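Local coordinates for protein T cell receptor gamma chain (Monodelphis domestica, PDB 7L15) that pairs with the mu chain to form the marsupial gamma mu T cell receptor, an antigen-recognition receptor of the immunoglobulin superfamily, at the interface of chains B and A. Coordinates in Å, arbitrary orientation; residue numbers count along the deposited sequence, not the author numbering. Chains: chain A, T cell receptor gamma chain; chain B, T cell receptor mu chain.

Contact 1: the interface of chains B and A. Residues chain B 139, 141, 152, 154-155; chain A 136, 140, 142, 144, 191.
Where B:Arg154 meets A:Glu136, extended backbone of chain B (strands 139-145 and 148-154) faces the helix 134-140 of chain A and its strands 142-150 and 183-193, with B:Asn155 just past its strand at positive phi (64°). The guanidinium of B:Arg154 is the centre of the patch. B:Arg154 NH2 forms a salt bridge of 2.8 Å with the carboxylate oxygen OE2 of A:Glu136, which offers its anti lone pair. NH1 and NH2 also close end-on around one hydroxyl, B:Arg154 NH2 lying 3.0 Å from A:Ser142 OG. One face of the B:Arg154 guanidinium lies against A:Thr191 CG2, 3.6 Å above its centre, while A:Lys140 CE sits near the rim of the opposite face. The arginine is thus clasped between two aliphatic groups. A:Glu136 has CG anti to its backbone N (chi1 -176°) and runs on extended to the guanidinium. Its carboxylate is steadied from its own chain, A:Glu136 OE1 by the backbone N of A:Thr144 at 2.8 Å and OE2 by that threonine's hydroxyl. At the helix backbone, A:Glu136 CA rides over the face of B:Phe141, 3.9 Å from the ring centroid. B:Leu152 CD2 packs against A:Glu136 CD at 3.6 Å. A:Lys140, kinked along its chain, swings NZ to the hydroxyl OG of B:Ser139 at 3.2 Å. The patch joins the C1-set regions of the two chains, strand surface of mu against helix and strands of gamma.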
loop_
_atom_site.group_PDB
_atom_site.type_symbol
_atom_site.label_atom_id
_atom_site.label_comp_id
_atom_site.label_asym_id
_atom_site.label_seq_id
_atom_site.Cartn_x
_atom_site.Cartn_y
_atom_site.Cartn_z
ATOM N N SER B 139 -22.048 -17.056 2.575
ATOM C CA SER B 139 -21.851 -18.499 2.586
ATOM C C SER B 139 -20.548 -18.804 3.314
ATOM O O SER B 139 -19.674 -17.943 3.437
ATOM C CB SER B 139 -21.820 -19.067 1.162
ATOM O OG SER B 139 -21.126 -18.192 0.290
ATOM N N PHE B 141 -17.394 -21.703 4.067
ATOM C CA PHE B 141 -16.674 -22.876 3.595
ATOM C C PHE B 141 -15.483 -23.134 4.490
ATOM O O PHE B 141 -14.738 -22.202 4.808
ATOM C CB PHE B 141 -16.210 -22.681 2.153
ATOM C CG PHE B 141 -17.304 -22.231 1.247
ATOM C CD1 PHE B 141 -18.190 -23.153 0.699
ATOM C CD2 PHE B 141 -17.476 -20.891 0.965
ATOM C CE1 PHE B 141 -19.239 -22.727 -0.131
ATOM C CE2 PHE B 141 -18.512 -20.463 0.124
ATOM C CZ PHE B 141 -19.391 -21.387 -0.425
ATOM N N LEU B 152 -13.674 -19.752 5.123
ATOM C CA LEU B 152 -13.866 -18.793 4.043
ATOM C C LEU B 152 -15.305 -18.299 4.067
ATOM O O LEU B 152 -16.242 -19.101 4.005
ATOM C CB LEU B 152 -13.536 -19.435 2.696
ATOM C CG LEU B 152 -14.054 -18.751 1.439
ATOM C CD1 LEU B 152 -13.473 -17.379 1.328
ATOM C CD2 LEU B 152 -13.638 -19.591 0.221
ATOM N N ARG B 154 -17.934 -15.688 2.257
ATOM C CA ARG B 154 -17.990 -15.000 0.964
ATOM C C ARG B 154 -19.251 -14.172 0.778
ATOM O O ARG B 154 -20.370 -14.675 0.916
ATOM C CB ARG B 154 -17.875 -15.981 -0.198
ATOM C CG ARG B 154 -16.535 -16.645 -0.256
ATOM C CD ARG B 154 -15.968 -16.799 -1.657
ATOM N NE ARG B 154 -16.678 -16.049 -2.679
ATOM C CZ ARG B 154 -17.081 -16.565 -3.834
ATOM N NH1 ARG B 154 -17.710 -15.801 -4.707
ATOM N NH2 ARG B 154 -16.832 -17.839 -4.130
ATOM N N ASN B 155 -19.048 -12.907 0.429
ATOM C CA ASN B 155 -20.085 -12.051 -0.122
ATOM C C ASN B 155 -21.194 -11.839 0.902
ATOM O O ASN B 155 -22.242 -12.500 0.892
ATOM C CB ASN B 155 -20.565 -12.633 -1.451
ATOM C CG ASN B 155 -19.399 -12.860 -2.422
ATOM O OD1 ASN B 155 -19.224 -13.953 -2.969
ATOM N ND2 ASN B 155 -18.583 -11.830 -2.613
ATOM N N GLU A 136 -17.308 -25.008 -2.454
ATOM C CA GLU A 136 -17.324 -23.614 -2.878
ATOM C C GLU A 136 -17.693 -23.507 -4.355
ATOM O O GLU A 136 -18.525 -22.679 -4.744
ATOM C CB GLU A 136 -15.971 -22.925 -2.609
ATOM C CG GLU A 136 -16.051 -21.432 -2.987
ATOM C CD GLU A 136 -14.723 -20.678 -2.996
ATOM O OE1 GLU A 136 -13.670 -21.309 -2.822
ATOM O OE2 GLU A 136 -14.747 -19.434 -3.184
ATOM N N LYS A 140 -20.950 -21.537 -5.527
ATOM C CA LYS A 140 -20.725 -20.186 -6.017
ATOM C C LYS A 140 -20.180 -20.113 -7.428
ATOM O O LYS A 140 -19.905 -19.004 -7.892
ATOM C CB LYS A 140 -19.758 -19.416 -5.102
ATOM C CG LYS A 140 -20.115 -19.428 -3.612
ATOM C CD LYS A 140 -21.310 -18.535 -3.279
ATOM C CE LYS A 140 -20.941 -17.056 -3.270
ATOM N NZ LYS A 140 -21.776 -16.358 -2.252
ATOM N N SER A 142 -17.382 -20.457 -8.437
ATOM C CA SER A 142 -16.114 -19.751 -8.370
ATOM C C SER A 142 -15.302 -20.370 -7.242
ATOM O O SER A 142 -15.833 -21.093 -6.398
ATOM C CB SER A 142 -16.321 -18.243 -8.167
ATOM O OG SER A 142 -17.224 -17.956 -7.113
ATOM N N THR A 144 -11.775 -19.955 -4.461
ATOM C CA THR A 144 -10.909 -19.023 -3.746
ATOM C C THR A 144 -9.595 -19.704 -3.374
ATOM O O THR A 144 -9.589 -20.729 -2.683
ATOM C CB THR A 144 -11.599 -18.481 -2.495
ATOM O OG1 THR A 144 -12.849 -17.881 -2.863
ATOM C CG2 THR A 144 -10.727 -17.426 -1.816
ATOM N N THR A 191 -10.394 -14.900 -5.383
ATOM C CA THR A 191 -11.616 -15.534 -5.847
ATOM C C THR A 191 -11.728 -15.322 -7.352
ATOM O O THR A 191 -11.682 -14.181 -7.816
ATOM C CB THR A 191 -12.812 -14.935 -5.112
ATOM O OG1 THR A 191 -12.609 -15.095 -3.697
ATOM C CG2 THR A 191 -14.096 -15.608 -5.544
#

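Contact 2: the interface of chains B and A. Residues chain B 53, 104, 120-121; chain A 38, 40, 46, 96, 107.
A:Pro46 pushes its ring into chain B between B:Trp53 and B:His104, and the contact is carried mainly by apolar and aromatic groups. B:Trp53 CG is anti to the carbonyl carbon (chi1 -70°), which sends the indole across to the proline. In the CH-pi contact, A:Pro46 CB lies over the six-membered ring of B:Trp53, 3.9 Å from its centroid. A:Pro46 CD and CG lie over one face of the B:His104 ring, toward its rim, CD 3.4 Å from CE1. A:Pro46 CG also reaches B:Phe120 CB at 3.9 Å. Two rings of chain A address the same indole edge-to-face: A:His96, its plane turned 83° from the six-membered ring, and A:Phe107, inclined at 64°. The imidazole CD2 of A:His96 touches B:Trp53 CZ3 at 3.6 Å. B:Phe120 receives A:Tyr38 at its edge, CE2 to CE2 at 3.8 Å, while B:Trp53 CZ2 sits over one face of B:Phe120 near the rim. Polar links are few. A water joins the backbone N of B:Phe120 to the carbonyl O of A:Pro46, 2.7 Å from each. B:His104 ND1 donates to B:Gly121 O at 2.9 Å, in the imidazole plane, which should restrain the ring's rotation. Together these groups hold the gamma and mu variable domains together as a pair.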
loop_
_atom_site.group_PDB
_atom_site.type_symbol
_atom_site.label_atom_id
_atom_site.label_comp_id
_atom_site.label_asym_id
_atom_site.label_seq_id
_atom_site.Cartn_x
_atom_site.Cartn_y
_atom_site.Cartn_z
ATOM N N TRP B 53 -1.009 9.689 -1.824
ATOM C CA TRP B 53 -0.060 8.832 -1.113
ATOM C C TRP B 53 -0.854 7.701 -0.474
ATOM O O TRP B 53 -1.385 7.849 0.625
ATOM C CB TRP B 53 0.731 9.610 -0.044
ATOM C CG TRP B 53 1.708 10.580 -0.607
ATOM C CD1 TRP B 53 1.434 11.668 -1.380
ATOM C CD2 TRP B 53 3.124 10.567 -0.422
ATOM N NE1 TRP B 53 2.599 12.335 -1.697
ATOM C CE2 TRP B 53 3.649 11.677 -1.115
ATOM C CE3 TRP B 53 3.997 9.725 0.265
ATOM C CZ2 TRP B 53 4.997 11.955 -1.150
ATOM C CZ3 TRP B 53 5.330 10.001 0.238
ATOM C CH2 TRP B 53 5.826 11.108 -0.470
ATOM N N HIS B 104 -2.541 14.809 -0.650
ATOM C CA HIS B 104 -1.641 15.904 -0.327
ATOM C C HIS B 104 -1.741 16.995 -1.381
ATOM O O HIS B 104 -1.738 16.711 -2.580
ATOM C CB HIS B 104 -0.191 15.420 -0.233
ATOM C CG HIS B 104 0.068 14.520 0.929
ATOM N ND1 HIS B 104 0.582 14.979 2.122
ATOM C CD2 HIS B 104 -0.143 13.192 1.096
ATOM C CE1 HIS B 104 0.707 13.967 2.961
ATOM N NE2 HIS B 104 0.276 12.871 2.364
ATOM N N PHE B 120 5.027 19.525 0.512
ATOM C CA PHE B 120 3.736 18.903 0.771
ATOM C C PHE B 120 3.163 19.392 2.097
ATOM O O PHE B 120 3.900 19.730 3.024
ATOM C CB PHE B 120 3.848 17.373 0.826
ATOM C CG PHE B 120 4.194 16.715 -0.495
ATOM C CD1 PHE B 120 3.201 16.413 -1.416
ATOM C CD2 PHE B 120 5.494 16.350 -0.785
ATOM C CE1 PHE B 120 3.505 15.795 -2.608
ATOM C CE2 PHE B 120 5.805 15.718 -1.989
ATOM C CZ PHE B 120 4.809 15.447 -2.894
ATOM N N GLY B 121 1.833 19.418 2.191
ATOM C CA GLY B 121 1.178 19.586 3.472
ATOM C C GLY B 121 1.012 18.252 4.178
ATOM O O GLY B 121 1.455 17.205 3.709
ATOM N N TYR A 38 12.722 11.481 -1.124
ATOM C CA TYR A 38 11.725 11.999 -0.201
ATOM C C TYR A 38 11.555 11.029 0.962
ATOM O O TYR A 38 11.811 9.828 0.837
ATOM C CB TYR A 38 10.360 12.197 -0.899
ATOM C CG TYR A 38 10.309 13.395 -1.856
ATOM C CD1 TYR A 38 10.852 13.322 -3.128
ATOM C CD2 TYR A 38 9.692 14.576 -1.480
ATOM C CE1 TYR A 38 10.804 14.404 -4.000
ATOM C CE2 TYR A 38 9.630 15.657 -2.339
ATOM C CZ TYR A 38 10.191 15.572 -3.591
ATOM O OH TYR A 38 10.122 16.656 -4.438
ATOM N N SER A 40 8.774 9.998 4.194
ATOM C CA SER A 40 7.435 10.085 4.735
ATOM C C SER A 40 7.414 9.482 6.133
ATOM O O SER A 40 7.834 8.334 6.320
ATOM C CB SER A 40 6.469 9.351 3.820
ATOM O OG SER A 40 5.243 9.167 4.459
ATOM N N PRO A 46 5.330 14.667 4.128
ATOM C CA PRO A 46 6.464 14.125 3.371
ATOM C C PRO A 46 7.339 15.273 2.896
ATOM O O PRO A 46 6.861 16.376 2.638
ATOM C CB PRO A 46 5.811 13.377 2.202
ATOM C CG PRO A 46 4.363 13.767 2.219
ATOM C CD PRO A 46 4.023 14.242 3.606
ATOM N N HIS A 96 11.206 7.361 -0.432
ATOM C CA HIS A 96 10.855 7.225 -1.836
ATOM C C HIS A 96 11.890 7.949 -2.679
ATOM O O HIS A 96 12.213 9.109 -2.405
ATOM C CB HIS A 96 9.487 7.835 -2.132
ATOM C CG HIS A 96 8.354 7.221 -1.367
ATOM N ND1 HIS A 96 7.558 6.232 -1.892
ATOM C CD2 HIS A 96 7.852 7.495 -0.141
ATOM C CE1 HIS A 96 6.627 5.905 -1.015
ATOM N NE2 HIS A 96 6.791 6.649 0.062
ATOM N N PHE A 107 7.273 8.751 -8.592
ATOM C CA PHE A 107 7.859 8.267 -7.350
ATOM C C PHE A 107 7.991 6.755 -7.372
ATOM O O PHE A 107 7.102 6.044 -7.855
ATOM C CB PHE A 107 6.996 8.636 -6.125
ATOM C CG PHE A 107 7.079 10.074 -5.722
ATOM C CD1 PHE A 107 6.513 11.068 -6.507
ATOM C CD2 PHE A 107 7.707 10.430 -4.530
ATOM C CE1 PHE A 107 6.585 12.393 -6.122
ATOM C CE2 PHE A 107 7.782 11.746 -4.134
ATOM C CZ PHE A 107 7.221 12.738 -4.934
HETATM O O HOH W 1 7.229 18.984 1.991
#

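Contact 3: the interface of chains B and A. Residues chain B 51, 108, 116-118; chain A 38, 100, 104-105, 107.
A:Trp100 is sandwiched between the guanidinium of B:Arg108 and the aliphatic chain of A:Lys105, with B:Asp116 at the indole's edge. The guanidinium and indole planes are 21° apart, and B:Arg108 NH1 stands 3.3 Å from the centroid of the six-membered ring of A:Trp100, a cation-pi contact. B:Arg108 NE bonds in the guanidinium plane to B:Asp116 OD2 at 2.9 Å, so the carboxylate steadies the group against the indole. A:Trp100 NE1 donates to the backbone O of B:Asp116 at 2.8 Å, nearly straight.

A:Lys105 can be followed outward along its chain. A:Lys105 N gives a hydrogen bond to the phenol OH of B:Tyr51 at 3.1 Å. A:Lys105 CB lies 3.3 Å from that B:Tyr51 OH and also touches B:Leu118 CD1. CG stands anti to the backbone N (chi1 -154°), and the bend at chi2 carries CD over the indole face opposite B:Arg108, where CD also nears B:Leu118 CD1. At the tip, A:Lys105 NZ bonds to the phenol oxygen A:Tyr38 OH at 2.7 Å. NZ also makes a weak bond to B:Asp116 O. A:Tyr38 OH accepts from B:Leu118 N at 2.9 Å, almost linear at 175°. The site ties the two variable domains together and probably fixes how they sit against each other near the antigen-recognition end.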
loop_
_atom_site.group_PDB
_atom_site.type_symbol
_atom_site.label_atom_id
_atom_site.label_comp_id
_atom_site.label_asym_id
_atom_site.label_seq_id
_atom_site.Cartn_x
_atom_site.Cartn_y
_atom_site.Cartn_z
ATOM N N TYR B 51 -1.353 15.228 -4.985
ATOM C CA TYR B 51 -0.745 13.904 -5.048
ATOM C C TYR B 51 -1.465 12.970 -4.090
ATOM O O TYR B 51 -1.850 13.383 -2.990
ATOM C CB TYR B 51 0.745 13.945 -4.684
ATOM C CG TYR B 51 1.626 14.362 -5.821
ATOM C CD1 TYR B 51 1.683 15.678 -6.227
ATOM C CD2 TYR B 51 2.401 13.428 -6.499
ATOM C CE1 TYR B 51 2.483 16.059 -7.293
ATOM C CE2 TYR B 51 3.192 13.792 -7.552
ATOM C CZ TYR B 51 3.233 15.110 -7.947
ATOM O OH TYR B 51 4.027 15.475 -9.000
ATOM N N ARG B 108 5.300 23.299 -6.194
ATOM C CA ARG B 108 6.610 23.179 -6.812
ATOM C C ARG B 108 7.442 24.408 -6.464
ATOM O O ARG B 108 6.974 25.539 -6.609
ATOM C CB ARG B 108 6.468 23.018 -8.328
ATOM C CG ARG B 108 7.802 22.956 -9.051
ATOM C CD ARG B 108 7.613 22.546 -10.509
ATOM N NE ARG B 108 8.913 22.351 -11.126
ATOM C CZ ARG B 108 9.170 21.472 -12.084
ATOM N NH1 ARG B 108 8.208 20.680 -12.546
ATOM N NH2 ARG B 108 10.402 21.371 -12.557
ATOM N N ASP B 116 13.980 21.269 -8.924
ATOM C CA ASP B 116 12.867 21.740 -8.109
ATOM C C ASP B 116 12.374 20.632 -7.186
ATOM O O ASP B 116 12.482 19.439 -7.487
ATOM C CB ASP B 116 11.713 22.234 -8.997
ATOM C CG ASP B 116 12.005 23.586 -9.651
ATOM O OD1 ASP B 116 13.107 24.125 -9.428
ATOM O OD2 ASP B 116 11.133 24.117 -10.376
ATOM N N LYS B 117 11.834 21.034 -6.046
ATOM C CA LYS B 117 11.194 20.097 -5.133
ATOM C C LYS B 117 9.699 20.371 -5.040
ATOM O O LYS B 117 9.199 21.442 -5.403
ATOM C CB LYS B 117 11.800 20.166 -3.728
ATOM C CG LYS B 117 11.705 21.550 -3.117
ATOM C CD LYS B 117 12.307 21.641 -1.705
ATOM C CE LYS B 117 12.022 23.035 -1.121
ATOM N NZ LYS B 117 12.292 23.175 0.341
ATOM N N LEU B 118 8.998 19.363 -4.549
ATOM C CA LEU B 118 7.632 19.491 -4.087
ATOM C C LEU B 118 7.679 19.700 -2.582
ATOM O O LEU B 118 8.425 19.005 -1.887
ATOM C CB LEU B 118 6.834 18.236 -4.442
ATOM C CG LEU B 118 6.653 18.060 -5.951
ATOM C CD1 LEU B 118 5.918 16.761 -6.274
ATOM C CD2 LEU B 118 5.876 19.267 -6.455
ATOM N N TYR A 38 12.722 11.481 -1.124
ATOM C CA TYR A 38 11.725 11.999 -0.201
ATOM C C TYR A 38 11.555 11.029 0.962
ATOM O O TYR A 38 11.811 9.828 0.837
ATOM C CB TYR A 38 10.360 12.197 -0.899
ATOM C CG TYR A 38 10.309 13.395 -1.856
ATOM C CD1 TYR A 38 10.852 13.322 -3.128
ATOM C CD2 TYR A 38 9.692 14.576 -1.480
ATOM C CE1 TYR A 38 10.804 14.404 -4.000
ATOM C CE2 TYR A 38 9.630 15.657 -2.339
ATOM C CZ TYR A 38 10.191 15.572 -3.591
ATOM O OH TYR A 38 10.122 16.656 -4.438
ATOM N N TRP A 100 11.455 13.890 -11.817
ATOM C CA TRP A 100 10.638 14.742 -12.666
ATOM C C TRP A 100 10.477 14.115 -14.042
ATOM O O TRP A 100 11.433 13.579 -14.609
ATOM C CB TRP A 100 11.275 16.124 -12.813
ATOM C CG TRP A 100 11.072 17.027 -11.639
ATOM C CD1 TRP A 100 12.034 17.503 -10.801
ATOM C CD2 TRP A 100 9.824 17.564 -11.168
ATOM N NE1 TRP A 100 11.465 18.305 -9.834
ATOM C CE2 TRP A 100 10.111 18.360 -10.041
ATOM C CE3 TRP A 100 8.494 17.446 -11.589
ATOM C CZ2 TRP A 100 9.122 19.033 -9.330
ATOM C CZ3 TRP A 100 7.512 18.119 -10.883
ATOM C CH2 TRP A 100 7.834 18.904 -9.765
ATOM N N VAL A 104 5.224 16.623 -14.134
ATOM C CA VAL A 104 4.752 15.535 -13.285
ATOM C C VAL A 104 5.949 14.881 -12.618
ATOM O O VAL A 104 6.941 14.571 -13.289
ATOM C CB VAL A 104 3.955 14.496 -14.091
ATOM C CG1 VAL A 104 3.883 13.152 -13.333
ATOM C CG2 VAL A 104 2.562 15.027 -14.381
ATOM N N LYS A 105 5.854 14.660 -11.307
ATOM C CA LYS A 105 6.892 13.948 -10.574
ATOM C C LYS A 105 6.444 12.512 -10.344
ATOM O O LYS A 105 5.333 12.278 -9.866
ATOM C CB LYS A 105 7.207 14.636 -9.243
ATOM C CG LYS A 105 8.621 14.369 -8.744
ATOM C CD LYS A 105 9.271 15.638 -8.225
ATOM C CE LYS A 105 10.573 15.332 -7.505
ATOM N NZ LYS A 105 11.201 16.560 -6.928
ATOM N N PHE A 107 7.273 8.751 -8.592
ATOM C CA PHE A 107 7.859 8.267 -7.350
ATOM C C PHE A 107 7.991 6.755 -7.372
ATOM O O PHE A 107 7.102 6.044 -7.855
ATOM C CB PHE A 107 6.996 8.636 -6.125
ATOM C CG PHE A 107 7.079 10.074 -5.722
ATOM C CD1 PHE A 107 6.513 11.068 -6.507
ATOM C CD2 PHE A 107 7.707 10.430 -4.530
ATOM C CE1 PHE A 107 6.585 12.393 -6.122
ATOM C CE2 PHE A 107 7.782 11.746 -4.134
ATOM C CZ PHE A 107 7.221 12.738 -4.934
#

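Contacts 2 and 3 are neighbours, their C-alpha centres about 9 Å apart, and they share A:Tyr38 and A:Phe107. They also draw on the same strands, 34-40, 93-101 and 104-107 of gamma and 48-53, 101-109 and 117-120 of mu, and so form one continuous seam between the V-set domains. Contact 1 stands well away, about 38 Å from contact 2 and 43 Å from contact 3 between C-alpha centres, and belongs to the C1-set pairing. The two chains therefore meet at separate variable and constant junctions, which together should limit how the domain pairs move within the gamma mu heterodimer.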